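Local coordinates for protein exoribonuclease II, mitochondrial (Candida glabrata, PDB 6F3H) that probably degrades RNA from its 3' end as the magnesium-dependent exoribonuclease of the mitochondrial RNA degradosome, at residues A[444-449]-A[721-726]; A[426-431]-A[707-712]. The protein carries 1 engineered substitution. All coordinates share one frame; numbering follows the deposited sequence.

Contact 1: A[444-449]-A[721-726]; sequences SGISDD and LCFKQE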
loop_
_atom_site.group_PDB
_atom_site.type_symbol
_atom_site.label_atom_id
_atom_site.label_comp_id
_atom_site.label_asym_id
_atom_site.label_seq_id
_atom_site.Cartn_x
_atom_site.Cartn_y
_atom_site.Cartn_z
ATOM N N SER A 444 26.658 7.400 -13.666
ATOM C CA SER A 444 25.281 7.864 -13.582
ATOM C C SER A 444 24.373 6.671 -13.311
ATOM O O SER A 444 24.668 5.543 -13.714
ATOM C CB SER A 444 24.866 8.581 -14.870
ATOM N N GLY A 445 23.266 6.921 -12.609
ATOM C CA GLY A 445 22.417 5.805 -12.220
ATOM C C GLY A 445 23.007 4.976 -11.075
ATOM O O GLY A 445 23.925 5.394 -10.362
ATOM N N ILE A 446 22.445 3.779 -10.903
ATOM C CA ILE A 446 22.752 2.881 -9.786
ATOM C C ILE A 446 23.518 1.653 -10.265
ATOM O O ILE A 446 23.027 0.890 -11.104
ATOM C CB ILE A 446 21.483 2.450 -9.029
ATOM C CG1 ILE A 446 20.891 3.599 -8.191
ATOM C CG2 ILE A 446 21.768 1.221 -8.153
ATOM C CD1 ILE A 446 20.519 4.897 -8.921
ATOM N N SER A 447 24.699 1.429 -9.697
ATOM C CA SER A 447 25.490 0.257 -10.038
ATOM C C SER A 447 25.392 -0.845 -8.991
ATOM O O SER A 447 25.759 -1.987 -9.281
ATOM C CB SER A 447 26.963 0.645 -10.227
ATOM N N ASP A 448 24.911 -0.525 -7.791
ATOM C CA ASP A 448 25.026 -1.403 -6.634
ATOM C C ASP A 448 23.903 -2.424 -6.553
ATOM O O ASP A 448 22.730 -2.096 -6.746
ATOM C CB ASP A 448 25.041 -0.571 -5.346
ATOM C CG ASP A 448 25.278 -1.416 -4.093
ATOM O OD1 ASP A 448 24.449 -2.315 -3.809
ATOM O OD2 ASP A 448 26.274 -1.171 -3.378
ATOM N N ASP A 449 24.276 -3.657 -6.196
ATOM C CA ASP A 449 23.300 -4.732 -6.057
ATOM C C ASP A 449 22.364 -4.459 -4.899
ATOM O O ASP A 449 21.144 -4.344 -5.074
ATOM C CB ASP A 449 24.001 -6.073 -5.818
ATOM C CG ASP A 449 24.721 -6.593 -7.037
ATOM O OD1 ASP A 449 24.460 -6.091 -8.158
ATOM O OD2 ASP A 449 25.559 -7.507 -6.854
ATOM N N LEU A 721 23.814 15.570 -8.960
ATOM C CA LEU A 721 22.762 14.843 -8.272
ATOM C C LEU A 721 22.648 13.415 -8.778
ATOM O O LEU A 721 23.008 13.096 -9.914
ATOM C CB LEU A 721 21.427 15.552 -8.437
ATOM C CG LEU A 721 21.303 16.767 -7.539
ATOM C CD1 LEU A 721 19.881 17.284 -7.547
ATOM C CD2 LEU A 721 21.759 16.397 -6.114
ATOM N N CYS A 722 22.109 12.559 -7.915
ATOM C CA CYS A 722 22.023 11.135 -8.217
ATOM C C CYS A 722 20.967 10.845 -9.283
ATOM O O CYS A 722 21.182 10.026 -10.187
ATOM C CB CYS A 722 21.711 10.375 -6.928
ATOM S SG CYS A 722 22.402 8.723 -6.806
ATOM N N PHE A 723 19.830 11.515 -9.200
ATOM C CA PHE A 723 18.693 11.239 -10.053
ATOM C C PHE A 723 18.319 12.496 -10.800
ATOM O O PHE A 723 18.132 13.545 -10.179
ATOM C CB PHE A 723 17.476 10.801 -9.248
ATOM C CG PHE A 723 17.701 9.596 -8.395
ATOM C CD1 PHE A 723 18.186 9.715 -7.109
ATOM C CD2 PHE A 723 17.388 8.334 -8.863
ATOM C CE1 PHE A 723 18.375 8.593 -6.310
ATOM C CE2 PHE A 723 17.579 7.212 -8.070
ATOM C CZ PHE A 723 18.073 7.347 -6.793
ATOM N N LYS A 724 18.252 12.398 -12.125
ATOM C CA LYS A 724 17.520 13.393 -12.892
ATOM C C LYS A 724 16.022 13.166 -12.672
ATOM O O LYS A 724 15.609 12.123 -12.167
ATOM C CB LYS A 724 17.891 13.318 -14.379
ATOM C CG LYS A 724 19.400 13.328 -14.646
ATOM C CD LYS A 724 19.745 13.721 -16.085
ATOM C CE LYS A 724 19.926 15.228 -16.254
ATOM N NZ LYS A 724 18.622 15.937 -16.336
ATOM N N GLN A 725 15.206 14.170 -13.018
ATOM C CA GLN A 725 13.764 14.093 -12.757
ATOM C C GLN A 725 13.096 12.921 -13.479
ATOM O O GLN A 725 12.053 12.426 -13.034
ATOM C CB GLN A 725 13.081 15.388 -13.170
ATOM C CG GLN A 725 11.574 15.369 -12.983
ATOM C CD GLN A 725 11.140 16.026 -11.692
ATOM O OE1 GLN A 725 11.957 16.294 -10.813
ATOM N NE2 GLN A 725 9.843 16.300 -11.573
ATOM N N GLU A 726 13.627 12.531 -14.640
ATOM C CA GLU A 726 13.037 11.457 -15.434
ATOM C C GLU A 726 13.164 10.114 -14.749
ATOM O O GLU A 726 12.174 9.388 -14.612
ATOM C CB GLU A 726 13.686 11.436 -16.806
ATOM C CG GLU A 726 14.179 12.811 -17.232
ATOM C CD GLU A 726 13.133 13.931 -17.089
ATOM O OE1 GLU A 726 11.991 13.707 -16.611
ATOM O OE2 GLU A 726 13.485 15.073 -17.438
#
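Ile446 and Phe723 meet because both first torsions put the leading carbon beside the backbone N. In Ile446, CG1 lies anti to the carbonyl carbon (chi1 -72°), and CD1, at the tip, is the atom that reaches the Phe723 ring. In Phe723, CG takes the corresponding place (chi1 -58°). The contact is loop-to-loop packing. It joins the loop ahead of helix 449-456, in the RNB domain, to the turn between helices 703-716 and 725-761. Ile446 CD1 sits 3.8 Å from Phe723 CE2 and 4.1 Å from CZ of the same ring. It approaches obliquely, and the side-chain contact is apolar. Gly445 runs past Cys722 with their CA atoms 6.7 Å apart. No hydrogen bond crosses between the segments. Phe723 is buried and also packs on Gln711 of helix 703-716, while Ile446 rests on Leu451 and Arg452 of helix 449-456. The segment with Ile446 is held from its own side. Glu437 OE1 accepts hydrogen bonds from the backbone N atoms of Ser447 and Asp448. Asp448 is the N-cap of helix 449-456, where its OD1 accepts a hydrogen bond from Leu451 N.

Contact 2: A[426-431]-A[707-712]; sequences IHIADP and INHLQL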
loop_
_atom_site.group_PDB
_atom_site.type_symbol
_atom_site.label_atom_id
_atom_site.label_comp_id
_atom_site.label_asym_id
_atom_site.label_seq_id
_atom_site.Cartn_x
_atom_site.Cartn_y
_atom_site.Cartn_z
ATOM N N ILE A 426 16.777 17.213 14.427
ATOM C CA ILE A 426 16.157 15.954 14.075
ATOM C C ILE A 426 17.207 15.144 13.377
ATOM O O ILE A 426 17.636 15.487 12.270
ATOM C CB ILE A 426 14.946 16.159 13.180
ATOM C CG1 ILE A 426 14.179 17.348 13.710
ATOM C CG2 ILE A 426 14.092 14.918 13.177
ATOM C CD1 ILE A 426 13.610 17.076 15.085
ATOM N N HIS A 427 17.620 14.076 14.021
ATOM C CA HIS A 427 18.697 13.258 13.511
ATOM C C HIS A 427 18.085 12.019 12.917
ATOM O O HIS A 427 17.449 11.233 13.619
ATOM C CB HIS A 427 19.697 12.898 14.594
ATOM C CG HIS A 427 20.014 14.047 15.476
ATOM N ND1 HIS A 427 20.763 15.113 15.040
ATOM C CD2 HIS A 427 19.705 14.292 16.769
ATOM C CE1 HIS A 427 20.872 15.984 16.025
ATOM N NE2 HIS A 427 20.247 15.506 17.087
ATOM N N ILE A 428 18.272 11.864 11.630
ATOM C CA ILE A 428 17.714 10.761 10.891
ATOM C C ILE A 428 18.870 9.824 10.606
ATOM O O ILE A 428 19.964 10.280 10.253
ATOM C CB ILE A 428 17.068 11.283 9.600
ATOM C CG1 ILE A 428 15.847 12.125 9.938
ATOM C CG2 ILE A 428 16.615 10.130 8.776
ATOM C CD1 ILE A 428 15.073 11.602 11.125
ATOM N N ALA A 429 18.648 8.529 10.778
ATOM C CA ALA A 429 19.698 7.593 10.415
ATOM C C ALA A 429 20.122 7.849 8.974
ATOM O O ALA A 429 19.338 8.362 8.167
ATOM C CB ALA A 429 19.214 6.162 10.592
ATOM N N ASP A 430 21.346 7.497 8.612
ATOM C CA ASP A 430 21.847 7.809 7.280
ATOM C C ASP A 430 22.199 6.520 6.562
ATOM O O ASP A 430 23.376 6.187 6.368
ATOM C CB ASP A 430 23.045 8.749 7.315
ATOM C CG ASP A 430 23.606 8.976 5.950
ATOM O OD1 ASP A 430 22.792 9.215 5.029
ATOM O OD2 ASP A 430 24.841 8.901 5.793
ATOM N N PRO A 431 21.194 5.771 6.138
ATOM C CA PRO A 431 21.497 4.574 5.374
ATOM C C PRO A 431 22.017 4.914 3.991
ATOM O O PRO A 431 22.781 4.130 3.415
ATOM C CB PRO A 431 20.161 3.828 5.359
ATOM C CG PRO A 431 19.149 4.907 5.438
ATOM C CD PRO A 431 19.756 6.057 6.187
ATOM N N ILE A 707 15.463 7.625 -1.225
ATOM C CA ILE A 707 15.918 8.318 -2.429
ATOM C C ILE A 707 16.143 9.797 -2.168
ATOM O O ILE A 707 17.107 10.392 -2.668
ATOM C CB ILE A 707 14.906 8.102 -3.555
ATOM C CG1 ILE A 707 15.234 6.793 -4.249
ATOM C CG2 ILE A 707 14.886 9.278 -4.489
ATOM C CD1 ILE A 707 14.459 6.589 -5.496
ATOM N N ASN A 708 15.243 10.420 -1.404
ATOM C CA ASN A 708 15.440 11.800 -0.979
ATOM C C ASN A 708 16.790 11.980 -0.277
ATOM O O ASN A 708 17.419 13.034 -0.408
ATOM C CB ASN A 708 14.280 12.213 -0.062
ATOM C CG ASN A 708 12.928 12.261 -0.795
ATOM O OD1 ASN A 708 12.877 12.464 -1.994
ATOM N ND2 ASN A 708 11.838 12.057 -0.066
ATOM N N HIS A 709 17.272 10.948 0.434
ATOM C CA HIS A 709 18.560 11.048 1.121
ATOM C C HIS A 709 19.731 11.061 0.151
ATOM O O HIS A 709 20.670 11.850 0.329
ATOM C CB HIS A 709 18.739 9.901 2.101
ATOM C CG HIS A 709 18.115 10.158 3.432
ATOM N ND1 HIS A 709 17.014 10.973 3.583
ATOM C CD2 HIS A 709 18.414 9.689 4.666
ATOM C CE1 HIS A 709 16.666 11.003 4.857
ATOM N NE2 HIS A 709 17.500 10.232 5.535
ATOM N N LEU A 710 19.712 10.189 -0.864
ATOM C CA LEU A 710 20.804 10.180 -1.828
ATOM C C LEU A 710 20.872 11.491 -2.572
ATOM O O LEU A 710 21.960 11.954 -2.926
ATOM C CB LEU A 710 20.632 9.051 -2.820
ATOM C CG LEU A 710 20.569 7.658 -2.204
ATOM C CD1 LEU A 710 19.577 6.781 -2.988
ATOM C CD2 LEU A 710 21.929 6.992 -2.143
ATOM N N GLN A 711 19.726 12.118 -2.800
ATOM C CA GLN A 711 19.778 13.434 -3.402
ATOM C C GLN A 711 20.444 14.415 -2.462
ATOM O O GLN A 711 21.174 15.308 -2.908
ATOM C CB GLN A 711 18.366 13.900 -3.755
ATOM C CG GLN A 711 17.696 13.063 -4.836
ATOM C CD GLN A 711 18.355 13.220 -6.199
ATOM O OE1 GLN A 711 17.858 13.957 -7.044
ATOM N NE2 GLN A 711 19.497 12.554 -6.404
ATOM N N LEU A 712 20.241 14.234 -1.161
ATOM C CA LEU A 712 20.856 15.134 -0.205
ATOM C C LEU A 712 22.359 14.932 -0.159
ATOM O O LEU A 712 23.120 15.892 -0.304
ATOM C CB LEU A 712 20.225 14.941 1.167
ATOM C CG LEU A 712 18.854 15.603 1.203
ATOM C CD1 LEU A 712 18.191 15.473 2.547
ATOM C CD2 LEU A 712 19.000 17.046 0.833
#
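The imidazole of His709 points from helix 703-716 at the end of strand 421-429 and meets it with its edge. Ile428 CG2 and Ala429 O both lie near the plane of the ring. The closest approach is Ile428 CG2 to His709 NE2, 3.4 Å. The methyl also comes within 4.0 Å of CE1 on the same ring. The side chains of Ile428 and His709 cross at about a right angle. The CB of Ile428 points at the helix. Chi1 (-67°) sets CG1 beside the backbone N and CG2 anti to it; CG2 is the branch that touches, and the CD1 end leads away.

Ala429 O is 3.7 Å from His709 NE2, and no hydrogen bond forms between them. Pro431 comes to the ring from another direction. Its CD lies obliquely, 4.2 Å from His709 CD2. The imidazole also packs on Ile491 of the neighbouring strand 488-499 and on Pro699. All the touching residues are buried.

Asp430 approaches the ring too, but its carboxylate is engaged elsewhere. OD1 is hydrogen-bonded to NE2 of His713, one turn further along the helix, and OD2 has a long, weak ion pair with Arg389. Asp430 therefore links the strand end to the same helix by a polar route beside the His709 packing.

Within the sheet, backbone hydrogen bonds join Ile428 to Ile491. The side chain of Ile428 is about 4 Å from that of Asp410, a magnesium ligand, and about 9 Å from the magnesium ion itself. The contact thus packs a helix against the strand end close to the magnesium-binding site of the RNB domain.

From the N terminus, the chain leaves strand 421-429 through 426-431 and soon reaches 444-449 in the loop before helix 449-456. It then runs through more than 250 residues before returning as helix 703-716 and the turn into helix 725-761. Contact 2 closes the first long loop when 707-712 comes back to 426-431. Contact 1 closes the second when 721-726 reaches 444-449. The segments alternate, so the two loops cross and neither nests in the other. The centres lie about 16 Å apart. The contacts touch where Phe723 packs on Ile707, linking the metal-site sheet, helix 703-716 and the loop before helix 449-456.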